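Local coordinates for protein serpin B3 (Homo sapiens, PDB 4ZK3) that probably inhibits proteases as a member of the serpin family and, as psoriasis-associated Pso p27, forms a compact structure that builds large aggregates, at residues Gln18-Tyr29 against Val289-Thr298; Ala50-His58 against Leu299-Ile307. All coordinates share one frame; numbering follows the deposited sequence.

Contact 1: Gln18-Tyr29 against Val289-Thr298; sequences QFRKSKENNIFY and VEESYDLKDT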
loop_
_atom_site.group_PDB
_atom_site.type_symbol
_atom_site.label_atom_id
_atom_site.label_comp_id
_atom_site.label_asym_id
_atom_site.label_seq_id
_atom_site.Cartn_x
_atom_site.Cartn_y
_atom_site.Cartn_z
ATOM N N GLN A 18 -1.696 -13.655 -2.708
ATOM C CA GLN A 18 -0.573 -13.896 -3.604
ATOM C C GLN A 18 0.774 -13.708 -2.935
ATOM O O GLN A 18 1.677 -14.559 -3.081
ATOM C CB GLN A 18 -0.675 -13.029 -4.874
ATOM C CG GLN A 18 -1.968 -13.316 -5.650
ATOM C CD GLN A 18 -2.031 -14.791 -6.075
ATOM O OE1 GLN A 18 -1.052 -15.354 -6.611
ATOM N NE2 GLN A 18 -3.131 -15.437 -5.738
ATOM N N PHE A 19 0.893 -12.631 -2.155
ATOM C CA PHE A 19 2.124 -12.279 -1.495
ATOM C C PHE A 19 2.541 -13.353 -0.482
ATOM O O PHE A 19 3.736 -13.577 -0.283
ATOM C CB PHE A 19 2.029 -10.929 -0.778
ATOM C CG PHE A 19 1.887 -9.761 -1.690
ATOM C CD1 PHE A 19 2.248 -9.823 -3.008
ATOM C CD2 PHE A 19 1.398 -8.559 -1.197
ATOM C CE1 PHE A 19 2.085 -8.746 -3.832
ATOM C CE2 PHE A 19 1.262 -7.470 -2.014
ATOM C CZ PHE A 19 1.604 -7.563 -3.341
ATOM N N ARG A 20 1.570 -14.008 0.105
ATOM C CA ARG A 20 1.845 -15.112 1.016
ATOM C C ARG A 20 2.734 -16.220 0.438
ATOM O O ARG A 20 3.371 -16.959 1.201
ATOM C CB ARG A 20 0.567 -15.782 1.432
ATOM C CG ARG A 20 -0.261 -14.895 2.328
ATOM C CD ARG A 20 -1.478 -15.615 2.807
ATOM N NE ARG A 20 -1.060 -16.628 3.758
ATOM C CZ ARG A 20 -1.844 -17.572 4.239
ATOM N NH1 ARG A 20 -3.107 -17.605 3.893
ATOM N NH2 ARG A 20 -1.371 -18.462 5.100
ATOM N N LYS A 21 2.765 -16.333 -0.891
ATOM C CA LYS A 21 3.515 -17.391 -1.568
ATOM C C LYS A 21 4.984 -17.202 -1.700
ATOM O O LYS A 21 5.654 -18.156 -1.994
ATOM C CB LYS A 21 2.953 -17.609 -2.937
ATOM C CG LYS A 21 1.506 -18.037 -2.808
ATOM C CD LYS A 21 0.826 -18.132 -4.128
ATOM C CE LYS A 21 -0.536 -18.727 -3.890
ATOM N NZ LYS A 21 -1.376 -18.408 -5.056
ATOM N N SER A 22 5.502 -15.993 -1.517
ATOM C CA SER A 22 6.967 -15.788 -1.601
ATOM C C SER A 22 7.568 -16.171 -0.261
ATOM O O SER A 22 6.843 -16.265 0.749
ATOM C CB SER A 22 7.325 -14.338 -1.872
ATOM O OG SER A 22 7.348 -13.641 -0.632
ATOM N N LYS A 23 8.896 -16.324 -0.265
ATOM C CA LYS A 23 9.686 -16.787 0.903
ATOM C C LYS A 23 9.873 -15.720 2.002
ATOM O O LYS A 23 9.990 -16.056 3.198
ATOM C CB LYS A 23 11.064 -17.317 0.449
ATOM C CG LYS A 23 12.043 -16.233 -0.011
ATOM C CD LYS A 23 12.779 -16.626 -1.277
ATOM C CE LYS A 23 11.854 -16.600 -2.491
ATOM N NZ LYS A 23 12.444 -17.336 -3.642
ATOM N N GLU A 24 9.894 -14.446 1.597
ATOM C CA GLU A 24 9.975 -13.327 2.546
ATOM C C GLU A 24 9.048 -13.564 3.749
ATOM O O GLU A 24 7.901 -13.950 3.605
ATOM C CB GLU A 24 9.622 -12.003 1.850
ATOM C CG GLU A 24 10.544 -11.606 0.680
ATOM C CD GLU A 24 11.981 -11.327 1.114
ATOM O OE1 GLU A 24 12.151 -10.688 2.189
ATOM O OE2 GLU A 24 12.924 -11.741 0.374
ATOM N N ASN A 25 9.582 -13.394 4.941
ATOM C CA ASN A 25 8.802 -13.519 6.154
ATOM C C ASN A 25 7.831 -12.323 6.287
ATOM O O ASN A 25 6.619 -12.502 6.423
ATOM C CB ASN A 25 9.733 -13.571 7.360
ATOM C CG ASN A 25 10.732 -14.733 7.303
ATOM O OD1 ASN A 25 10.574 -15.714 6.556
ATOM N ND2 ASN A 25 11.763 -14.616 8.101
ATOM N N ASN A 26 8.373 -11.115 6.223
ATOM C CA ASN A 26 7.548 -9.886 6.311
ATOM C C ASN A 26 6.920 -9.483 4.996
ATOM O O ASN A 26 7.528 -9.706 3.907
ATOM C CB ASN A 26 8.419 -8.739 6.804
ATOM C CG ASN A 26 9.033 -9.071 8.102
ATOM O OD1 ASN A 26 8.527 -9.942 8.776
ATOM N ND2 ASN A 26 10.070 -8.371 8.496
ATOM N N ILE A 27 5.753 -8.817 5.093
ATOM C CA ILE A 27 4.986 -8.356 3.946
ATOM C C ILE A 27 4.611 -6.879 4.282
ATOM O O ILE A 27 4.264 -6.562 5.395
ATOM C CB ILE A 27 3.708 -9.205 3.776
ATOM C CG1 ILE A 27 4.055 -10.636 3.272
ATOM C CG2 ILE A 27 2.666 -8.512 2.882
ATOM C CD1 ILE A 27 2.852 -11.551 3.381
ATOM N N PHE A 28 4.793 -5.968 3.344
ATOM C CA PHE A 28 4.366 -4.591 3.559
ATOM C C PHE A 28 4.215 -3.897 2.208
ATOM O O PHE A 28 5.097 -3.978 1.318
ATOM C CB PHE A 28 5.288 -3.866 4.526
ATOM C CG PHE A 28 4.828 -2.527 4.849
ATOM C CD1 PHE A 28 3.782 -2.342 5.752
ATOM C CD2 PHE A 28 5.355 -1.427 4.175
ATOM C CE1 PHE A 28 3.289 -1.064 6.012
ATOM C CE2 PHE A 28 4.834 -0.141 4.402
ATOM C CZ PHE A 28 3.818 0.041 5.338
ATOM N N TYR A 29 3.050 -3.238 2.017
ATOM C CA TYR A 29 2.686 -2.676 0.717
ATOM C C TYR A 29 1.555 -1.666 0.916
ATOM O O TYR A 29 0.903 -1.629 1.993
ATOM C CB TYR A 29 2.238 -3.737 -0.283
ATOM C CG TYR A 29 0.991 -4.544 0.095
ATOM C CD1 TYR A 29 1.092 -5.657 0.963
ATOM C CD2 TYR A 29 -0.229 -4.295 -0.505
ATOM C CE1 TYR A 29 -0.045 -6.408 1.311
ATOM C CE2 TYR A 29 -1.353 -5.035 -0.182
ATOM C CZ TYR A 29 -1.262 -6.087 0.741
ATOM O OH TYR A 29 -2.385 -6.872 1.010
ATOM N N VAL A 289 10.295 -2.479 8.176
ATOM C CA VAL A 289 10.095 -3.419 7.112
ATOM C C VAL A 289 10.281 -2.726 5.744
ATOM O O VAL A 289 9.677 -1.671 5.486
ATOM C CB VAL A 289 8.693 -4.038 7.202
ATOM C CG1 VAL A 289 8.368 -4.882 5.977
ATOM C CG2 VAL A 289 8.532 -4.864 8.478
ATOM N N GLU A 290 11.010 -3.395 4.842
ATOM C CA GLU A 290 11.240 -2.919 3.522
ATOM C C GLU A 290 11.017 -4.048 2.556
ATOM O O GLU A 290 11.661 -5.071 2.655
ATOM C CB GLU A 290 12.660 -2.401 3.455
ATOM C CG GLU A 290 12.956 -1.364 4.509
ATOM C CD GLU A 290 14.296 -0.665 4.279
ATOM O OE1 GLU A 290 15.144 -0.705 5.185
ATOM O OE2 GLU A 290 14.466 -0.014 3.207
ATOM N N GLU A 291 10.056 -3.936 1.663
ATOM C CA GLU A 291 9.849 -5.014 0.713
ATOM C C GLU A 291 9.596 -4.515 -0.703
ATOM O O GLU A 291 9.065 -3.393 -0.906
ATOM C CB GLU A 291 8.669 -5.880 1.139
ATOM C CG GLU A 291 8.733 -6.481 2.544
ATOM C CD GLU A 291 9.788 -7.561 2.753
ATOM O OE1 GLU A 291 10.188 -8.283 1.800
ATOM O OE2 GLU A 291 10.191 -7.668 3.904
ATOM N N SER A 292 9.925 -5.363 -1.665
ATOM C CA SER A 292 9.689 -5.133 -3.087
ATOM C C SER A 292 8.796 -6.183 -3.728
ATOM O O SER A 292 8.883 -7.320 -3.393
ATOM C CB SER A 292 11.014 -5.154 -3.835
ATOM O OG SER A 292 11.853 -4.132 -3.346
ATOM N N TYR A 293 8.007 -5.805 -4.734
ATOM C CA TYR A 293 7.142 -6.742 -5.431
ATOM C C TYR A 293 7.230 -6.491 -6.892
ATOM O O TYR A 293 7.087 -5.338 -7.337
ATOM C CB TYR A 293 5.661 -6.679 -4.958
ATOM C CG TYR A 293 5.560 -6.841 -3.454
ATOM C CD1 TYR A 293 5.755 -5.750 -2.593
ATOM C CD2 TYR A 293 5.370 -8.081 -2.894
ATOM C CE1 TYR A 293 5.717 -5.934 -1.232
ATOM C CE2 TYR A 293 5.347 -8.267 -1.547
ATOM C CZ TYR A 293 5.504 -7.182 -0.726
ATOM O OH TYR A 293 5.535 -7.394 0.614
ATOM N N ASP A 294 7.483 -7.573 -7.647
ATOM C CA ASP A 294 7.252 -7.571 -9.095
ATOM C C ASP A 294 5.857 -8.032 -9.286
ATOM O O ASP A 294 5.567 -9.203 -9.033
ATOM C CB ASP A 294 8.180 -8.544 -9.821
ATOM C CG ASP A 294 8.066 -8.426 -11.318
ATOM O OD1 ASP A 294 6.931 -8.273 -11.843
ATOM O OD2 ASP A 294 9.132 -8.478 -11.962
ATOM N N LEU A 295 4.988 -7.148 -9.740
ATOM C CA LEU A 295 3.548 -7.459 -9.758
ATOM C C LEU A 295 2.974 -8.040 -11.043
ATOM O O LEU A 295 1.805 -8.380 -11.085
ATOM C CB LEU A 295 2.726 -6.221 -9.362
ATOM C CG LEU A 295 2.919 -5.673 -7.945
ATOM C CD1 LEU A 295 2.110 -4.390 -7.776
ATOM C CD2 LEU A 295 2.516 -6.695 -6.909
ATOM N N LYS A 296 3.780 -8.126 -12.082
ATOM C CA LYS A 296 3.287 -8.521 -13.417
ATOM C C LYS A 296 2.573 -9.881 -13.417
ATOM O O LYS A 296 1.372 -9.941 -13.759
ATOM C CB LYS A 296 4.450 -8.500 -14.388
ATOM C CG LYS A 296 4.122 -8.707 -15.842
ATOM C CD LYS A 296 5.441 -9.032 -16.532
ATOM C CE LYS A 296 5.385 -8.698 -18.003
ATOM N NZ LYS A 296 6.731 -8.870 -18.601
ATOM N N ASP A 297 3.269 -10.936 -12.995
ATOM C CA ASP A 297 2.678 -12.312 -13.016
ATOM C C ASP A 297 1.559 -12.451 -11.999
ATOM O O ASP A 297 0.495 -13.031 -12.301
ATOM C CB ASP A 297 3.723 -13.417 -12.769
ATOM C CG ASP A 297 4.636 -13.658 -13.965
ATOM O OD1 ASP A 297 4.353 -13.157 -15.082
ATOM O OD2 ASP A 297 5.664 -14.339 -13.772
ATOM N N THR A 298 1.772 -11.848 -10.834
ATOM C CA THR A 298 0.704 -11.708 -9.823
ATOM C C THR A 298 -0.607 -11.147 -10.417
ATOM O O THR A 298 -1.662 -11.749 -10.298
ATOM C CB THR A 298 1.171 -10.822 -8.668
ATOM O OG1 THR A 298 2.325 -11.388 -8.074
ATOM C CG2 THR A 298 0.097 -10.660 -7.562
HETATM O O HOH W 1 11.207 -9.992 4.487
HETATM O O HOH W 2 7.272 -9.627 1.165
#
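Q18, in the last part of helix 4-19, slides past T298 on helix 296-302, its CB 3.7 Å from T298 CG2. This is the place in the serpin fold where short strand 27-29 of one sheet crosses the end of long strand 276-294 of another, the axes of 27-29 and 289-294 inclined at 74°. F19 lays its ring face-to-face on Y293, centroids 4.2 Å apart and planes 29° from parallel, while L295 CD2 meets the F19 ring at its edge. E24 OE1, poorly ordered, lies 3.1 Å from E291 OE1, two acceptors; water 1, donating to E24 OE1 and E291 OE2, may temper their repulsion. N26 OD1 and ND2 bond S388 N and S389 O, and its backbone O bonds water 2, which also holds Y293 OH at 2.9 Å. I27 CA lies against the same hydroxyl. At F28, CG stands anti to the backbone N (chi1 -175°), which carries the ring away toward A332 and V334 and leaves CB against V289 CG1 at 3.6 Å. Direct polar linkage of the two strands falls to one bond, F28 N to Y293 OH at 3.2 Å. Y29 CB comes obliquely to the Y293 ring, 4.2 Å from CE1.

Contact 2: Ala50-His58 against Leu299-Ile307; sequences AQQIKKVLH and LRTMGMVDI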
loop_
_atom_site.group_PDB
_atom_site.type_symbol
_atom_site.label_atom_id
_atom_site.label_comp_id
_atom_site.label_asym_id
_atom_site.label_seq_id
_atom_site.Cartn_x
_atom_site.Cartn_y
_atom_site.Cartn_z
ATOM N N ALA A 50 -9.816 -3.050 -20.379
ATOM C CA ALA A 50 -10.428 -2.310 -19.288
ATOM C C ALA A 50 -11.246 -3.182 -18.365
ATOM O O ALA A 50 -11.206 -3.008 -17.119
ATOM C CB ALA A 50 -11.268 -1.121 -19.826
ATOM N N GLN A 51 -12.004 -4.126 -18.938
ATOM C CA GLN A 51 -12.877 -4.920 -18.092
ATOM C C GLN A 51 -12.086 -5.823 -17.122
ATOM O O GLN A 51 -12.443 -5.968 -15.980
ATOM C CB GLN A 51 -13.884 -5.738 -18.930
ATOM C CG GLN A 51 -15.115 -6.175 -18.132
ATOM C CD GLN A 51 -15.884 -4.980 -17.534
ATOM O OE1 GLN A 51 -15.972 -3.905 -18.154
ATOM N NE2 GLN A 51 -16.425 -5.157 -16.316
ATOM N N GLN A 52 -10.985 -6.394 -17.557
ATOM C CA GLN A 52 -10.120 -7.167 -16.658
ATOM C C GLN A 52 -9.513 -6.293 -15.494
ATOM O O GLN A 52 -9.335 -6.745 -14.356
ATOM C CB GLN A 52 -8.989 -7.762 -17.501
ATOM C CG GLN A 52 -9.483 -8.911 -18.368
ATOM C CD GLN A 52 -8.454 -9.465 -19.317
ATOM O OE1 GLN A 52 -7.296 -9.032 -19.371
ATOM N NE2 GLN A 52 -8.883 -10.446 -20.103
ATOM N N ILE A 53 -9.205 -5.043 -15.795
ATOM C CA ILE A 53 -8.586 -4.166 -14.786
ATOM C C ILE A 53 -9.621 -3.848 -13.761
ATOM O O ILE A 53 -9.364 -3.989 -12.565
ATOM C CB ILE A 53 -7.998 -2.863 -15.398
ATOM C CG1 ILE A 53 -6.784 -3.224 -16.209
ATOM C CG2 ILE A 53 -7.587 -1.831 -14.319
ATOM C CD1 ILE A 53 -6.377 -2.138 -17.153
ATOM N N LYS A 54 -10.802 -3.455 -14.234
ATOM C CA LYS A 54 -11.888 -3.122 -13.335
ATOM C C LYS A 54 -12.180 -4.268 -12.401
ATOM O O LYS A 54 -12.412 -4.039 -11.203
ATOM C CB LYS A 54 -13.163 -2.706 -14.075
ATOM C CG LYS A 54 -13.265 -1.216 -14.329
ATOM C CD LYS A 54 -14.616 -0.763 -14.877
ATOM C CE LYS A 54 -14.769 -1.261 -16.304
ATOM N NZ LYS A 54 -15.058 -0.181 -17.303
ATOM N N LYS A 55 -12.170 -5.495 -12.927
ATOM C CA LYS A 55 -12.495 -6.643 -12.092
ATOM C C LYS A 55 -11.420 -6.906 -11.012
ATOM O O LYS A 55 -11.718 -7.199 -9.888
ATOM C CB LYS A 55 -12.639 -7.899 -12.951
ATOM C CG LYS A 55 -12.779 -9.124 -12.067
ATOM C CD LYS A 55 -13.249 -10.369 -12.797
ATOM C CE LYS A 55 -13.949 -11.293 -11.798
ATOM N NZ LYS A 55 -13.433 -12.677 -11.944
ATOM N N VAL A 56 -10.155 -6.837 -11.400
ATOM C CA VAL A 56 -9.042 -6.988 -10.470
ATOM C C VAL A 56 -9.093 -5.939 -9.379
ATOM O O VAL A 56 -8.886 -6.273 -8.223
ATOM C CB VAL A 56 -7.740 -6.951 -11.253
ATOM C CG1 VAL A 56 -6.519 -6.646 -10.379
ATOM C CG2 VAL A 56 -7.575 -8.280 -11.998
ATOM N N LEU A 57 -9.391 -4.679 -9.726
ATOM C CA LEU A 57 -9.477 -3.583 -8.733
ATOM C C LEU A 57 -10.776 -3.594 -7.889
ATOM O O LEU A 57 -10.893 -2.879 -6.856
ATOM C CB LEU A 57 -9.348 -2.258 -9.437
ATOM C CG LEU A 57 -7.971 -2.037 -10.084
ATOM C CD1 LEU A 57 -8.006 -0.754 -10.882
ATOM C CD2 LEU A 57 -6.889 -1.957 -9.051
ATOM N N HIS A 58 -11.727 -4.434 -8.323
ATOM C CA HIS A 58 -13.089 -4.514 -7.758
ATOM C C HIS A 58 -13.881 -3.206 -8.066
ATOM O O HIS A 58 -14.894 -2.934 -7.458
ATOM C CB HIS A 58 -13.124 -4.909 -6.259
ATOM C CG HIS A 58 -12.603 -6.303 -5.948
ATOM N ND1 HIS A 58 -13.426 -7.327 -5.539
ATOM C CD2 HIS A 58 -11.354 -6.824 -5.943
ATOM C CE1 HIS A 58 -12.718 -8.426 -5.321
ATOM N NE2 HIS A 58 -11.450 -8.149 -5.552
ATOM N N LEU A 299 -0.552 -9.985 -11.061
ATOM C CA LEU A 299 -1.781 -9.381 -11.638
ATOM C C LEU A 299 -2.359 -10.215 -12.781
ATOM O O LEU A 299 -3.567 -10.248 -12.992
ATOM C CB LEU A 299 -1.490 -7.950 -12.160
ATOM C CG LEU A 299 -1.128 -6.990 -11.002
ATOM C CD1 LEU A 299 -0.510 -5.715 -11.534
ATOM C CD2 LEU A 299 -2.363 -6.746 -10.192
ATOM N N ARG A 300 -1.464 -10.781 -13.563
ATOM C CA ARG A 300 -1.833 -11.758 -14.600
ATOM C C ARG A 300 -2.701 -12.873 -14.006
ATOM O O ARG A 300 -3.850 -12.997 -14.416
ATOM C CB ARG A 300 -0.582 -12.293 -15.275
ATOM C CG ARG A 300 -0.801 -13.140 -16.510
ATOM C CD ARG A 300 0.579 -13.532 -17.014
ATOM N NE ARG A 300 1.066 -12.577 -18.006
ATOM C CZ ARG A 300 2.321 -12.174 -18.142
ATOM N NH1 ARG A 300 3.286 -12.589 -17.332
ATOM N NH2 ARG A 300 2.613 -11.319 -19.117
ATOM N N THR A 301 -2.195 -13.564 -12.991
ATOM C CA THR A 301 -2.972 -14.533 -12.216
ATOM C C THR A 301 -4.324 -14.038 -11.771
ATOM O O THR A 301 -5.308 -14.816 -11.740
ATOM C CB THR A 301 -2.225 -14.906 -10.940
ATOM O OG1 THR A 301 -0.927 -15.404 -11.282
ATOM C CG2 THR A 301 -2.975 -15.938 -10.118
ATOM N N MET A 302 -4.376 -12.755 -11.380
ATOM C CA MET A 302 -5.534 -12.204 -10.756
ATOM C C MET A 302 -6.552 -11.920 -11.802
ATOM O O MET A 302 -7.663 -11.665 -11.464
ATOM C CB MET A 302 -5.187 -10.949 -9.926
ATOM C CG MET A 302 -4.329 -11.279 -8.673
ATOM S SD MET A 302 -3.644 -9.934 -7.628
ATOM C CE MET A 302 -5.198 -9.091 -7.495
ATOM N N GLY A 303 -6.204 -11.955 -13.085
ATOM C CA GLY A 303 -7.195 -11.686 -14.144
ATOM C C GLY A 303 -6.768 -10.681 -15.190
ATOM O O GLY A 303 -7.441 -10.547 -16.231
ATOM N N MET A 304 -5.678 -9.946 -14.926
ATOM C CA MET A 304 -5.221 -8.913 -15.869
ATOM C C MET A 304 -4.261 -9.538 -16.885
ATOM O O MET A 304 -3.032 -9.586 -16.657
ATOM C CB MET A 304 -4.600 -7.685 -15.152
ATOM C CG MET A 304 -5.582 -6.637 -14.678
ATOM S SD MET A 304 -4.807 -5.423 -13.531
ATOM C CE MET A 304 -3.522 -4.739 -14.546
ATOM N N VAL A 305 -4.831 -10.008 -18.014
ATOM C CA VAL A 305 -4.029 -10.671 -19.065
ATOM C C VAL A 305 -3.805 -9.865 -20.332
ATOM O O VAL A 305 -2.664 -9.815 -20.824
ATOM C CB VAL A 305 -4.530 -12.099 -19.477
ATOM C CG1 VAL A 305 -3.645 -13.172 -18.834
ATOM C CG2 VAL A 305 -5.965 -12.340 -19.092
ATOM N N ASP A 306 -4.862 -9.277 -20.884
ATOM C CA ASP A 306 -4.744 -8.582 -22.202
ATOM C C ASP A 306 -3.642 -7.456 -22.180
ATOM O O ASP A 306 -2.923 -7.196 -23.157
ATOM C CB ASP A 306 -6.102 -7.932 -22.596
ATOM C CG ASP A 306 -7.217 -8.971 -23.027
ATOM O OD1 ASP A 306 -7.084 -10.174 -22.696
ATOM O OD2 ASP A 306 -8.243 -8.519 -23.644
ATOM N N ILE A 307 -3.559 -6.778 -21.025
ATOM C CA ILE A 307 -2.722 -5.617 -20.799
ATOM C C ILE A 307 -1.268 -5.991 -20.929
ATOM O O ILE A 307 -0.427 -5.137 -21.277
ATOM C CB ILE A 307 -3.038 -5.018 -19.393
ATOM C CG1 ILE A 307 -2.362 -3.702 -19.172
ATOM C CG2 ILE A 307 -2.583 -5.944 -18.279
ATOM C CD1 ILE A 307 -3.012 -2.563 -19.877
HETATM O O HOH W 3 -6.174 -6.427 -19.103
#
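Q52 OE1 is gripped by three donors: V305 N, D306 N and water 3. The bond from D306 N, 2.9 Å long and nearly straight at 169°, lies in the carbonyl plane on a lone pair of OE1, whereas V305 N, 3.0 Å from OE1, comes from above that plane. Water 3 donates to Q52 OE1 at 2.8 Å and accepts a longer bond from I307 N, so one carbonyl oxygen holds V305 N and D306 N directly and I307 N through the water. Q52 NE2 makes a weak bond to D306 OD1, the amide and carboxylate planes being 69° apart; D306 OD2 turns to N48. The Q52 side chain is extended beyond CG (chi2 175°), which carries the amide past G303 O, 3.4 Å from Q52 CG. One turn on, V56 supplies the apolar half. Its CG2 presses on M302 O and on M304 CG, 3.7 Å away, while CG1 meets M304 SD, M302 CE and, less closely, L299 CD2. M304 SD lies 4.0 Å from I53 CG1, and the bend at chi3 folds CE back to the same distance from that atom. F11 of helix 4-19 touches V56 and M302. Helix 47-57 of this serpin thus packs against a Schellman motif, in which G303, with positive phi, ends helix 296-302 and M304 N bonds back to L299 O.

Helix 296-302 joins the two contacts: its first turn belongs to contact 1 and its last to contact 2, whose centre lies about 19 Å from that of contact 1. Q18 bridges them, packing on T301 and M302 as well. Contact 1 is nearer the middle of the chain, about 11 Å from its centre against 18 Å for contact 2, yet both are partly buried. Their chemistry differs with their place. In contact 1 an aromatic stack joins the last part of helix 4-19 to strand 276-294, with two carboxylates and waters beside it. Contact 2 sets helix against helix end and loop, combining aliphatic and methionine packing with a side-chain amide that captures backbone N-H groups. Helix 4-19 enters contact 1 through Q18 and F19 and covers contact 2 through F11.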